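Local structure of hydrolase (Thermus thermophilus, 1UFO) at residues F57-H62 with Y82-G87; V132-G137 with V173-L178; L16-E21 with F52-F57. The protein probably acts as a hydrolase of the alpha/beta hydrolase fold, although its substrate and exact reaction are not established. All coordinates share one frame; numbering follows the deposited sequence.

Contact 1 of 3, residues F57-H62 with Y82-G87; sequences FDAPRH and YRVALG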
ATOM      1  N   PHE A  57      19.806  14.190  -6.987  1.00  9.11           N
ATOM      2  CA  PHE A  57      21.073  14.873  -6.858  1.00 10.55           C
ATOM      3  C   PHE A  57      21.547  14.691  -5.436  1.00 10.50           C
ATOM      4  O   PHE A  57      20.754  14.306  -4.545  1.00 10.39           O
ATOM      5  CB  PHE A  57      20.958  16.348  -7.236  1.00 10.00           C
ATOM      6  CG  PHE A  57      20.027  17.171  -6.341  1.00  9.19           C
ATOM      7  CD1 PHE A  57      20.561  17.933  -5.283  1.00  8.02           C
ATOM      8  CD2 PHE A  57      18.624  17.159  -6.546  1.00  8.74           C
ATOM      9  CE1 PHE A  57      19.693  18.698  -4.435  1.00  8.64           C
ATOM     10  CE2 PHE A  57      17.755  17.920  -5.719  1.00  9.77           C
ATOM     11  CZ  PHE A  57      18.305  18.690  -4.664  1.00 10.01           C
ATOM     12  N   ASP A  58      22.856  14.916  -5.208  1.00 10.10           N
ATOM     13  CA  ASP A  58      23.392  14.741  -3.868  1.00 10.50           C
ATOM     14  C   ASP A  58      23.044  15.912  -2.943  1.00 10.40           C
ATOM     15  O   ASP A  58      23.114  17.072  -3.338  1.00 11.21           O
ATOM     16  CB  ASP A  58      24.929  14.640  -3.931  1.00 11.31           C
ATOM     17  CG  ASP A  58      25.411  13.356  -4.544  1.00 13.59           C
ATOM     18  OD1 ASP A  58      26.452  13.388  -5.274  1.00 13.12           O
ATOM     19  OD2 ASP A  58      24.778  12.315  -4.309  1.00 12.42           O
ATOM     20  N   ALA A  59      22.710  15.583  -1.707  1.00  9.97           N
ATOM     21  CA  ALA A  59      22.408  16.635  -0.720  1.00  9.50           C
ATOM     22  C   ALA A  59      23.703  17.285  -0.265  1.00 10.61           C
ATOM     23  O   ALA A  59      24.777  16.748  -0.466  1.00 12.49           O
ATOM     24  CB  ALA A  59      21.710  15.971   0.501  1.00 10.45           C
ATOM     25  N   PRO A  60      23.580  18.432   0.339  1.00 12.33           N
ATOM     26  CA  PRO A  60      24.817  19.073   0.835  1.00 12.91           C
ATOM     27  C   PRO A  60      25.545  18.085   1.717  1.00 13.84           C
ATOM     28  O   PRO A  60      24.940  17.307   2.490  1.00 12.73           O
ATOM     29  CB  PRO A  60      24.300  20.255   1.636  1.00 13.31           C
ATOM     30  CG  PRO A  60      23.032  20.620   0.990  1.00 14.97           C
ATOM     31  CD  PRO A  60      22.385  19.260   0.584  1.00 12.36           C
ATOM     32  N   ARG A  61      26.880  18.078   1.630  1.00 14.70           N
ATOM     33  CA  ARG A  61      27.756  17.214   2.388  1.00 15.73           C
ATOM     34  C   ARG A  61      27.732  15.708   2.071  1.00 15.42           C
ATOM     35  O   ARG A  61      28.388  14.907   2.750  1.00 16.02           O
ATOM     36  CB  ARG A  61      27.491  17.359   3.898  1.00 17.77           C
ATOM     37  CG  ARG A  61      27.724  18.706   4.405  1.00 18.25           C
ATOM     38  CD  ARG A  61      27.541  18.770   5.922  1.00 17.71           C
ATOM     39  NE  ARG A  61      28.485  17.972   6.699  1.00 21.51           N
ATOM     40  CZ  ARG A  61      28.572  18.116   8.017  1.00 21.35           C
ATOM     41  NH1 ARG A  61      27.761  18.998   8.592  1.00 21.06           N
ATOM     42  NH2 ARG A  61      29.468  17.430   8.749  1.00 23.01           N
ATOM     43  N   HIS A  62      27.026  15.301   1.018  1.00 12.92           N
ATOM     44  CA  HIS A  62      26.891  13.934   0.665  1.00 12.11           C
ATOM     45  C   HIS A  62      27.379  13.645  -0.774  1.00 11.33           C
ATOM     46  O   HIS A  62      27.492  14.557  -1.604  1.00 11.78           O
ATOM     47  CB  HIS A  62      25.381  13.565   0.700  1.00 12.15           C
ATOM     48  CG  HIS A  62      24.836  13.449   2.084  1.00 12.56           C
ATOM     49  ND1 HIS A  62      24.627  14.536   2.905  1.00 11.79           N
ATOM     50  CD2 HIS A  62      24.499  12.342   2.805  1.00 14.04           C
ATOM     51  CE1 HIS A  62      24.184  14.098   4.086  1.00 13.31           C
ATOM     52  NE2 HIS A  62      24.103  12.779   4.040  1.00 12.57           N
ATOM     53  N   TYR A  82      19.751  18.759  10.228  1.00 11.29           N
ATOM     54  CA  TYR A  82      18.650  19.545   9.663  1.00 11.58           C
ATOM     55  C   TYR A  82      19.072  20.755   8.846  1.00 11.47           C
ATOM     56  O   TYR A  82      18.284  21.274   8.018  1.00 13.14           O
ATOM     57  CB  TYR A  82      17.617  19.891  10.733  1.00 10.66           C
ATOM     58  CG  TYR A  82      16.871  18.640  11.128  1.00 11.50           C
ATOM     59  CD1 TYR A  82      17.086  18.022  12.352  1.00 13.56           C
ATOM     60  CD2 TYR A  82      16.030  18.012  10.219  1.00 12.03           C
ATOM     61  CE1 TYR A  82      16.482  16.821  12.666  1.00 15.57           C
ATOM     62  CE2 TYR A  82      15.429  16.752  10.501  1.00 15.12           C
ATOM     63  CZ  TYR A  82      15.669  16.164  11.734  1.00 15.34           C
ATOM     64  OH  TYR A  82      15.222  14.870  11.902  1.00 15.96           O
ATOM     65  N   ARG A  83      20.325  21.198   9.023  1.00 11.67           N
ATOM     66  CA  ARG A  83      20.830  22.244   8.113  1.00 12.38           C
ATOM     67  C   ARG A  83      21.047  21.579   6.721  1.00 12.22           C
ATOM     68  O   ARG A  83      20.721  22.184   5.670  1.00 13.08           O
ATOM     69  CB  ARG A  83      22.115  22.825   8.718  1.00 13.77           C
ATOM     70  CG  ARG A  83      22.871  23.754   7.750  1.00 13.47           C
ATOM     71  CD  ARG A  83      21.949  24.806   7.060  1.00 13.30           C
ATOM     72  NE  ARG A  83      21.175  25.623   8.004  1.00 13.81           N
ATOM     73  CZ  ARG A  83      20.192  26.453   7.664  1.00 11.93           C
ATOM     74  NH1 ARG A  83      19.542  27.169   8.584  1.00 13.41           N
ATOM     75  NH2 ARG A  83      19.817  26.614   6.377  1.00 14.89           N
ATOM     76  N   VAL A  84      21.579  20.356   6.686  1.00 11.43           N
ATOM     77  CA  VAL A  84      21.641  19.602   5.370  1.00 10.21           C
ATOM     78  C   VAL A  84      20.181  19.517   4.802  1.00 10.99           C
ATOM     79  O   VAL A  84      19.985  19.810   3.608  1.00  9.95           O
ATOM     80  CB  VAL A  84      22.108  18.170   5.560  1.00 10.14           C
ATOM     81  CG1 VAL A  84      21.878  17.320   4.222  1.00  9.99           C
ATOM     82  CG2 VAL A  84      23.653  18.131   5.874  1.00 12.91           C
ATOM     83  N   ALA A  85      19.180  19.185   5.619  1.00 11.55           N
ATOM     84  CA  ALA A  85      17.785  19.096   5.119  1.00  9.96           C
ATOM     85  C   ALA A  85      17.250  20.400   4.566  1.00 10.57           C
ATOM     86  O   ALA A  85      16.623  20.417   3.498  1.00 10.20           O
ATOM     87  CB  ALA A  85      16.864  18.635   6.247  1.00 10.86           C
ATOM     88  N   LEU A  86      17.535  21.498   5.259  1.00 10.36           N
ATOM     89  CA  LEU A  86      17.060  22.801   4.760  1.00  9.78           C
ATOM     90  C   LEU A  86      17.744  23.179   3.412  1.00 10.47           C
ATOM     91  O   LEU A  86      17.088  23.799   2.556  1.00 10.68           O
ATOM     92  CB  LEU A  86      17.331  23.870   5.861  1.00 11.46           C
ATOM     93  CG  LEU A  86      16.323  23.753   7.018  1.00  9.99           C
ATOM     94  CD1 LEU A  86      16.912  24.574   8.157  1.00 14.02           C
ATOM     95  CD2 LEU A  86      14.944  24.287   6.621  1.00 13.99           C
ATOM     96  N   GLY A  87      19.012  22.853   3.281  1.00 11.44           N
ATOM     97  CA  GLY A  87      19.764  23.148   2.056  1.00 11.75           C
ATOM     98  C   GLY A  87      19.214  22.277   0.939  1.00 11.68           C
ATOM     99  O   GLY A  87      18.963  22.711  -0.207  1.00 11.87           O
TER
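The carbonyl oxygen of P60 is held by a short, nearly straight bond from H62 and touches a methyl of V84: H62 ND1 donates to P60 O at 2.8 Å with 170° at the hydrogen, and V84 CG1 lies 3.5 Å from P60 O. P60 belongs to the loop that follows strand 52-56 in this alpha/beta hydrolase fold, and A59 to H62 form a type II beta turn, with H62 N bonded to A59 O at 3.1 Å. The oxygen lies in the imidazole plane, while the donor is tilted 35° from the carbonyl plane. Chi1 of -74° puts H62 CG beside its own backbone N, from where ND1 reaches back to P60 O. H62 NE2 pairs with the backbone N of Q34. An alanine in place of H62 would probably leave P60 O without this donor and Q34 N without its ring partner, weakening the tie between turn and neighbouring loop. V84 of helix 77-103 spends both methyls on the turn. Its CG1 meets A59 CB at 4.0 Å and H62 CE1 at 4.0 Å, whereas CG2 meets R61 CD at 3.9 Å, crossing at about a right angle; R61 NE hydrogen-bonds to P68 O and NH1 forms a salt bridge with E80. The P60 ring rests on helix backbone, with CD 3.9 Å from V84 O and CG 4.2 Å from G87 C.

Contact 2 of 3, residues V132-G137 with V173-L178; sequences VLAFIG and VPLLHL
H177 lays its imidazole over the methyl of A134, its register partner in the neighbouring parallel strand. From the backbone outward, H177 CB passes 4.0 Å from A134 O, and chi1 of -102°, off the staggered positions, sets CG 3.9 Å from A134 CB. The ring then centres on that methyl, which stands 3.4 Å above its plane, a CH-pi contact only 12° from the ring normal. At the rim, CE1 comes 3.4 Å from G137 O, and ND1 has a water in the ring plane at 2.8 Å; the same water accepts from G137 N and donates to L178 O. NE2, at the tip, bonds to NE2 of H120. On the other face of the sheet a second CH-pi contact forms, with L178 CD1 3.8 Å above the F135 ring plane, toward its rim. Five backbone hydrogen bonds, from V132 N to P174 O through I136 N to L178 O, hold the strands, whose short axes diverge by 18°. They belong to a beta-alpha-beta unit with helix 153-160. Helices 114-124 and 188-198 cover the face of A134 and H177, helix 221-236 packs on L133 and L176, strand 107-112 flanks strand 132-135, and F210 of the second subunit touches L176.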
ATOM      1  N   VAL A 132       3.420  12.514  -3.792  1.00  7.64           N
ATOM      2  CA  VAL A 132       4.698  12.357  -3.075  1.00  7.57           C
ATOM      3  C   VAL A 132       4.760  10.988  -2.429  1.00  8.18           C
ATOM      4  O   VAL A 132       3.734  10.543  -1.859  1.00  8.45           O
ATOM      5  CB  VAL A 132       4.733  13.392  -1.897  1.00  8.63           C
ATOM      6  CG1 VAL A 132       5.997  13.164  -1.028  1.00 10.56           C
ATOM      7  CG2 VAL A 132       4.806  14.851  -2.477  1.00 10.83           C
ATOM      8  N   LEU A 133       5.935  10.325  -2.553  1.00  7.61           N
ATOM      9  CA  LEU A 133       6.180   9.056  -1.837  1.00  7.07           C
ATOM     10  C   LEU A 133       7.171   9.394  -0.722  1.00  8.43           C
ATOM     11  O   LEU A 133       8.241   9.940  -0.950  1.00  8.17           O
ATOM     12  CB  LEU A 133       6.845   7.993  -2.749  1.00  7.22           C
ATOM     13  CG  LEU A 133       6.050   7.711  -4.035  1.00  6.88           C
ATOM     14  CD1 LEU A 133       6.845   6.639  -4.821  1.00  8.71           C
ATOM     15  CD2 LEU A 133       4.671   7.092  -3.701  1.00  8.61           C
ATOM     16  N   ALA A 134       6.799   9.077   0.530  1.00  6.78           N
ATOM     17  CA  ALA A 134       7.669   9.318   1.671  1.00  6.67           C
ATOM     18  C   ALA A 134       8.014   7.930   2.217  1.00  7.04           C
ATOM     19  O   ALA A 134       7.219   7.268   2.900  1.00  8.01           O
ATOM     20  CB  ALA A 134       6.883  10.167   2.746  1.00  6.72           C
ATOM     21  N   PHE A 135       9.249   7.494   1.880  1.00  7.30           N
ATOM     22  CA  PHE A 135       9.692   6.193   2.298  1.00  7.27           C
ATOM     23  C   PHE A 135      10.475   6.288   3.612  1.00  8.07           C
ATOM     24  O   PHE A 135      11.264   7.196   3.783  1.00  9.66           O
ATOM     25  CB  PHE A 135      10.677   5.625   1.293  1.00  7.59           C
ATOM     26  CG  PHE A 135      10.090   5.272  -0.024  1.00  7.21           C
ATOM     27  CD1 PHE A 135      10.145   6.178  -1.107  1.00  7.17           C
ATOM     28  CD2 PHE A 135       9.544   3.979  -0.253  1.00  8.17           C
ATOM     29  CE1 PHE A 135       9.685   5.810  -2.365  1.00  6.09           C
ATOM     30  CE2 PHE A 135       9.087   3.610  -1.500  1.00  6.73           C
ATOM     31  CZ  PHE A 135       9.149   4.522  -2.591  1.00  6.12           C
ATOM     32  N   ILE A 136      10.188   5.351   4.514  1.00  7.62           N
ATOM     33  CA  ILE A 136      10.909   5.197   5.795  1.00  8.48           C
ATOM     34  C   ILE A 136      11.238   6.509   6.516  1.00  9.27           C
ATOM     35  O   ILE A 136      12.340   6.735   6.998  1.00  8.91           O
ATOM     36  CB  ILE A 136      12.205   4.288   5.583  1.00  7.41           C
ATOM     37  CG1 ILE A 136      13.289   5.004   4.733  1.00  8.63           C
ATOM     38  CG2 ILE A 136      11.732   2.935   4.936  1.00  9.50           C
ATOM     39  CD1 ILE A 136      14.556   4.000   4.602  1.00  7.88           C
ATOM     40  N   GLY A 137      10.212   7.336   6.631  1.00  8.29           N
ATOM     41  CA  GLY A 137      10.411   8.655   7.192  1.00  9.95           C
ATOM     42  C   GLY A 137       9.247   9.232   7.948  1.00 10.75           C
ATOM     43  O   GLY A 137       8.299   8.528   8.299  1.00 10.22           O
ATOM     44  N   VAL A 173      -2.119  17.546  -1.523  1.00 11.46           N
ATOM     45  CA  VAL A 173      -1.287  16.808  -2.486  1.00 10.72           C
ATOM     46  C   VAL A 173      -1.241  15.303  -2.078  1.00 10.24           C
ATOM     47  O   VAL A 173      -0.953  14.965  -0.925  1.00 11.22           O
ATOM     48  CB  VAL A 173       0.153  17.326  -2.448  1.00 10.93           C
ATOM     49  CG1 VAL A 173       1.099  16.364  -3.201  1.00 11.21           C
ATOM     50  CG2 VAL A 173       0.163  18.771  -3.057  1.00 12.76           C
ATOM     51  N   PRO A 174      -1.494  14.385  -3.021  1.00  9.44           N
ATOM     52  CA  PRO A 174      -1.450  12.956  -2.691  1.00  8.98           C
ATOM     53  C   PRO A 174      -0.127  12.585  -2.019  1.00  9.53           C
ATOM     54  O   PRO A 174       0.941  12.931  -2.492  1.00  8.74           O
ATOM     55  CB  PRO A 174      -1.569  12.228  -4.024  1.00  9.98           C
ATOM     56  CG  PRO A 174      -2.515  13.272  -4.882  1.00 11.25           C
ATOM     57  CD  PRO A 174      -1.907  14.641  -4.435  1.00 10.76           C
ATOM     58  N   LEU A 175      -0.240  11.873  -0.917  1.00  6.14           N
ATOM     59  CA  LEU A 175       0.932  11.554  -0.130  1.00  6.77           C
ATOM     60  C   LEU A 175       0.830  10.160   0.424  1.00  7.75           C
ATOM     61  O   LEU A 175      -0.127   9.818   1.112  1.00  7.24           O
ATOM     62  CB  LEU A 175       1.066  12.564   1.057  1.00  7.75           C
ATOM     63  CG  LEU A 175       2.087  12.253   2.179  1.00  8.68           C
ATOM     64  CD1 LEU A 175       3.424  12.256   1.535  1.00 11.24           C
ATOM     65  CD2 LEU A 175       2.033  13.294   3.230  1.00  8.35           C
ATOM     66  N   LEU A 176       1.846   9.354   0.116  1.00  7.87           N
ATOM     67  CA  LEU A 176       1.862   7.965   0.634  1.00  6.54           C
ATOM     68  C   LEU A 176       3.090   7.758   1.488  1.00  7.62           C
ATOM     69  O   LEU A 176       4.188   8.025   1.011  1.00  7.10           O
ATOM     70  CB  LEU A 176       1.908   6.918  -0.530  1.00  6.41           C
ATOM     71  CG  LEU A 176       2.235   5.513  -0.114  1.00  7.28           C
ATOM     72  CD1 LEU A 176       1.055   5.059   0.818  1.00  6.70           C
ATOM     73  CD2 LEU A 176       2.313   4.628  -1.356  1.00  8.08           C
ATOM     74  N   HIS A 177       2.906   7.344   2.742  1.00  6.16           N
ATOM     75  CA  HIS A 177       4.053   7.031   3.611  1.00  6.87           C
ATOM     76  C   HIS A 177       4.216   5.503   3.530  1.00  7.26           C
ATOM     77  O   HIS A 177       3.249   4.750   3.666  1.00  8.28           O
ATOM     78  CB  HIS A 177       3.814   7.455   5.067  1.00  6.60           C
ATOM     79  CG  HIS A 177       4.490   8.714   5.452  1.00  8.42           C
ATOM     80  ND1 HIS A 177       5.804   8.740   5.902  1.00  7.76           N
ATOM     81  CD2 HIS A 177       4.090  10.026   5.407  1.00  6.83           C
ATOM     82  CE1 HIS A 177       6.162  10.006   6.125  1.00  8.87           C
ATOM     83  NE2 HIS A 177       5.140  10.794   5.817  1.00  9.47           N
ATOM     84  N   LEU A 178       5.449   5.045   3.253  1.00  7.08           N
ATOM     85  CA  LEU A 178       5.719   3.607   3.157  1.00  6.80           C
ATOM     86  C   LEU A 178       6.722   3.334   4.284  1.00  7.93           C
ATOM     87  O   LEU A 178       7.733   4.051   4.420  1.00  7.58           O
ATOM     88  CB  LEU A 178       6.369   3.240   1.790  1.00  7.45           C
ATOM     89  CG  LEU A 178       5.436   3.675   0.649  1.00  6.87           C
ATOM     90  CD1 LEU A 178       5.885   5.031   0.013  1.00  6.10           C
ATOM     91  CD2 LEU A 178       5.495   2.553  -0.451  1.00  7.85           C
TER
HETATM   92  O   HOH W   1       7.389   6.449   6.036  1.00  8.30           O

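Contact 3 of 3, residues L16-E21 with F52-F57; sequences LARIPE and FLLLAF
This is an antiparallel strand pairing, L16 to P20 against F52 to A56, on the N-terminal side of the central sheet. Strand 13-20 runs against its neighbours, as the second strand does in the canonical alpha/beta hydrolase sheet; the short axes lie 4.8 Å apart at 175°. L16 with A56 and R18 with L54 are hydrogen-bonded pairs. The first is joined by L16 N to A56 O at 2.8 Å and A56 N to L16 O at 3.0 Å, the second by R18 N to L54 O at 2.9 Å and the return bond from L54 N. Between them A17 and L55 form a non-hydrogen-bonded pair, A17 CB to L55 CD2 3.8 Å. I19 and L53 lie side by side, CG1 to CG 4.0 Å, and P20 CD sits 3.6 Å from F52 O. On the face of L16 and A56, R18 CB touches L54 CD1 at 4.1 Å; a bend at chi2 (95°) turns CD aside, and L54 CD1 lies at the edge of the guanidinium, whose NH2 salt-bridges E49. Main-chain bonds thus fix the register, aliphatic contacts lie on both faces, and the one charged side chain touching across the pair, R18, finds its counterion beyond it.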
ATOM      1  N   LEU A  16      21.786  13.352 -11.452  1.00  9.92           N
ATOM      2  CA  LEU A  16      21.789  12.033 -12.082  1.00 10.88           C
ATOM      3  C   LEU A  16      20.387  11.774 -12.641  1.00 10.87           C
ATOM      4  O   LEU A  16      19.344  11.959 -11.971  1.00 10.71           O
ATOM      5  CB  LEU A  16      22.178  10.982 -11.052  1.00 12.79           C
ATOM      6  CG  LEU A  16      22.157   9.550 -11.534  1.00 14.12           C
ATOM      7  CD1 LEU A  16      23.239   9.412 -12.512  1.00 16.12           C
ATOM      8  CD2 LEU A  16      22.433   8.553 -10.326  1.00 14.84           C
ATOM      9  N   ALA A  17      20.327  11.337 -13.868  1.00 11.15           N
ATOM     10  CA  ALA A  17      19.039  11.062 -14.481  1.00 12.16           C
ATOM     11  C   ALA A  17      18.936   9.682 -15.095  1.00 13.16           C
ATOM     12  O   ALA A  17      19.891   9.221 -15.761  1.00 14.42           O
ATOM     13  CB  ALA A  17      18.713  12.094 -15.576  1.00 13.74           C
ATOM     14  N   ARG A  18      17.838   8.994 -14.857  1.00 12.71           N
ATOM     15  CA  ARG A  18      17.617   7.699 -15.508  1.00 13.23           C
ATOM     16  C   ARG A  18      16.454   7.978 -16.418  1.00 12.64           C
ATOM     17  O   ARG A  18      15.300   8.181 -16.017  1.00 11.27           O
ATOM     18  CB  ARG A  18      17.261   6.636 -14.465  1.00 16.57           C
ATOM     19  CG  ARG A  18      17.244   5.266 -15.037  1.00 23.98           C
ATOM     20  CD  ARG A  18      18.621   4.501 -14.834  1.00 27.67           C
ATOM     21  NE  ARG A  18      18.406   3.086 -15.182  1.00 33.31           N
ATOM     22  CZ  ARG A  18      17.414   2.365 -14.645  1.00 34.98           C
ATOM     23  NH1 ARG A  18      16.605   2.949 -13.734  1.00 35.47           N
ATOM     24  NH2 ARG A  18      17.148   1.111 -15.084  1.00 34.81           N
ATOM     25  N   ILE A  19      16.769   8.009 -17.716  1.00 12.03           N
ATOM     26  CA  ILE A  19      15.802   8.463 -18.706  1.00 12.68           C
ATOM     27  C   ILE A  19      15.241   7.391 -19.625  1.00 12.65           C
ATOM     28  O   ILE A  19      15.984   6.818 -20.442  1.00 14.87           O
ATOM     29  CB  ILE A  19      16.452   9.588 -19.568  1.00 13.35           C
ATOM     30  CG1 ILE A  19      16.998  10.689 -18.637  1.00 12.43           C
ATOM     31  CG2 ILE A  19      15.429  10.079 -20.622  1.00 13.42           C
ATOM     32  CD1 ILE A  19      17.658  11.995 -19.412  1.00 13.43           C
ATOM     33  N   PRO A  20      13.933   7.139 -19.553  1.00 12.13           N
ATOM     34  CA  PRO A  20      13.356   6.096 -20.434  1.00 12.38           C
ATOM     35  C   PRO A  20      13.157   6.728 -21.804  1.00 12.97           C
ATOM     36  O   PRO A  20      13.042   7.952 -21.936  1.00 11.56           O
ATOM     37  CB  PRO A  20      12.041   5.721 -19.758  1.00 15.35           C
ATOM     38  CG  PRO A  20      11.624   7.026 -19.063  1.00 13.86           C
ATOM     39  CD  PRO A  20      12.931   7.709 -18.631  1.00 12.90           C
ATOM     40  N   GLU A  21      12.983   5.887 -22.825  1.00 12.61           N
ATOM     41  CA  GLU A  21      12.840   6.491 -24.137  1.00 13.20           C
ATOM     42  C   GLU A  21      11.515   7.152 -24.329  1.00 13.87           C
ATOM     43  O   GLU A  21      11.378   8.032 -25.187  1.00 13.14           O
ATOM     44  CB  GLU A  21      13.011   5.437 -25.248  1.00 13.69           C
ATOM     45  CG  GLU A  21      11.909   4.419 -25.306  1.00 14.07           C
ATOM     46  CD  GLU A  21      12.229   3.259 -26.298  1.00 17.98           C
ATOM     47  OE1 GLU A  21      12.468   2.114 -25.820  1.00 16.80           O
ATOM     48  OE2 GLU A  21      12.289   3.531 -27.537  1.00 18.08           O
ATOM     49  N   PHE A  52       8.831   6.569 -15.964  1.00 11.08           N
ATOM     50  CA  PHE A  52       9.197   7.728 -15.111  1.00 11.38           C
ATOM     51  C   PHE A  52      10.629   8.155 -15.345  1.00 10.57           C
ATOM     52  O   PHE A  52      11.563   7.326 -15.296  1.00 11.11           O
ATOM     53  CB  PHE A  52       8.994   7.355 -13.617  1.00 10.96           C
ATOM     54  CG  PHE A  52       7.548   7.218 -13.261  1.00 12.12           C
ATOM     55  CD1 PHE A  52       6.836   6.060 -13.557  1.00 11.33           C
ATOM     56  CD2 PHE A  52       6.872   8.304 -12.659  1.00 14.00           C
ATOM     57  CE1 PHE A  52       5.463   5.991 -13.255  1.00 10.63           C
ATOM     58  CE2 PHE A  52       5.537   8.231 -12.366  1.00 12.50           C
ATOM     59  CZ  PHE A  52       4.817   7.046 -12.672  1.00 12.29           C
ATOM     60  N   LEU A  53      10.808   9.452 -15.693  1.00 10.00           N
ATOM     61  CA  LEU A  53      12.140   9.986 -15.836  1.00  9.16           C
ATOM     62  C   LEU A  53      12.606  10.309 -14.423  1.00 10.92           C
ATOM     63  O   LEU A  53      12.059  11.234 -13.773  1.00 10.92           O
ATOM     64  CB  LEU A  53      12.046  11.248 -16.756  1.00 10.50           C
ATOM     65  CG  LEU A  53      13.361  11.804 -17.278  1.00 11.32           C
ATOM     66  CD1 LEU A  53      12.951  12.844 -18.361  1.00 11.91           C
ATOM     67  CD2 LEU A  53      14.198  12.436 -16.175  1.00 11.03           C
ATOM     68  N   LEU A  54      13.540   9.530 -13.935  1.00  9.87           N
ATOM     69  CA  LEU A  54      14.029   9.731 -12.546  1.00 10.24           C
ATOM     70  C   LEU A  54      15.143  10.717 -12.504  1.00 10.09           C
ATOM     71  O   LEU A  54      16.087  10.659 -13.305  1.00  9.98           O
ATOM     72  CB  LEU A  54      14.581   8.454 -11.985  1.00 11.74           C
ATOM     73  CG  LEU A  54      13.698   7.217 -12.233  1.00 13.14           C
ATOM     74  CD1 LEU A  54      14.461   5.959 -11.614  1.00 12.84           C
ATOM     75  CD2 LEU A  54      12.312   7.395 -11.606  1.00 16.24           C
ATOM     76  N   LEU A  55      15.081  11.588 -11.517  1.00  8.15           N
ATOM     77  CA  LEU A  55      16.128  12.585 -11.247  1.00 10.40           C
ATOM     78  C   LEU A  55      16.554  12.499  -9.773  1.00 11.08           C
ATOM     79  O   LEU A  55      15.699  12.370  -8.944  1.00  9.72           O
ATOM     80  CB  LEU A  55      15.573  14.003 -11.419  1.00 10.54           C
ATOM     81  CG  LEU A  55      15.023  14.295 -12.814  1.00 11.91           C
ATOM     82  CD1 LEU A  55      14.426  15.751 -12.849  1.00 13.84           C
ATOM     83  CD2 LEU A  55      16.134  14.295 -13.840  1.00 12.98           C
ATOM     84  N   ALA A  56      17.850  12.609  -9.488  1.00 10.26           N
ATOM     85  CA  ALA A  56      18.320  12.638  -8.090  1.00  9.29           C
ATOM     86  C   ALA A  56      19.603  13.424  -8.048  1.00 10.81           C
ATOM     87  O   ALA A  56      20.397  13.376  -9.000  1.00 11.18           O
ATOM     88  CB  ALA A  56      18.564  11.211  -7.614  1.00 11.32           C
ATOM     89  N   PHE A  57      19.806  14.190  -6.987  1.00  9.11           N
ATOM     90  CA  PHE A  57      21.073  14.873  -6.858  1.00 10.55           C
ATOM     91  C   PHE A  57      21.547  14.691  -5.436  1.00 10.50           C
ATOM     92  O   PHE A  57      20.754  14.306  -4.545  1.00 10.39           O
ATOM     93  CB  PHE A  57      20.958  16.348  -7.236  1.00 10.00           C
ATOM     94  CG  PHE A  57      20.027  17.171  -6.341  1.00  9.19           C
ATOM     95  CD1 PHE A  57      20.561  17.933  -5.283  1.00  8.02           C
ATOM     96  CD2 PHE A  57      18.624  17.159  -6.546  1.00  8.74           C
ATOM     97  CE1 PHE A  57      19.693  18.698  -4.435  1.00  8.64           C
ATOM     98  CE2 PHE A  57      17.755  17.920  -5.719  1.00  9.77           C
ATOM     99  CZ  PHE A  57      18.305  18.690  -4.664  1.00 10.01           C
TER

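How the contacts relate
The three contacts follow one another in series along the chain, their centres 19 to 20 Å apart. Contacts 3 and 1 share F57, which links strand 52-56 to the loop that packs on helix 77-103; that ring meets F88 of the helix edge-to-face. Contacts 2 and 3 belong to one sheet, with strands 25-30 and 107-112 between them and about 8 Å between nearest atoms; contacts 1 and 2 are about 9 Å apart at their nearest atoms. The I136 side chain of contact 2 touches residues of both a probable nucleophile elbow at S113 and a likely triad of S113, H217 and D183, whereas A59 of contact 1 lies near the elbow residues without touching.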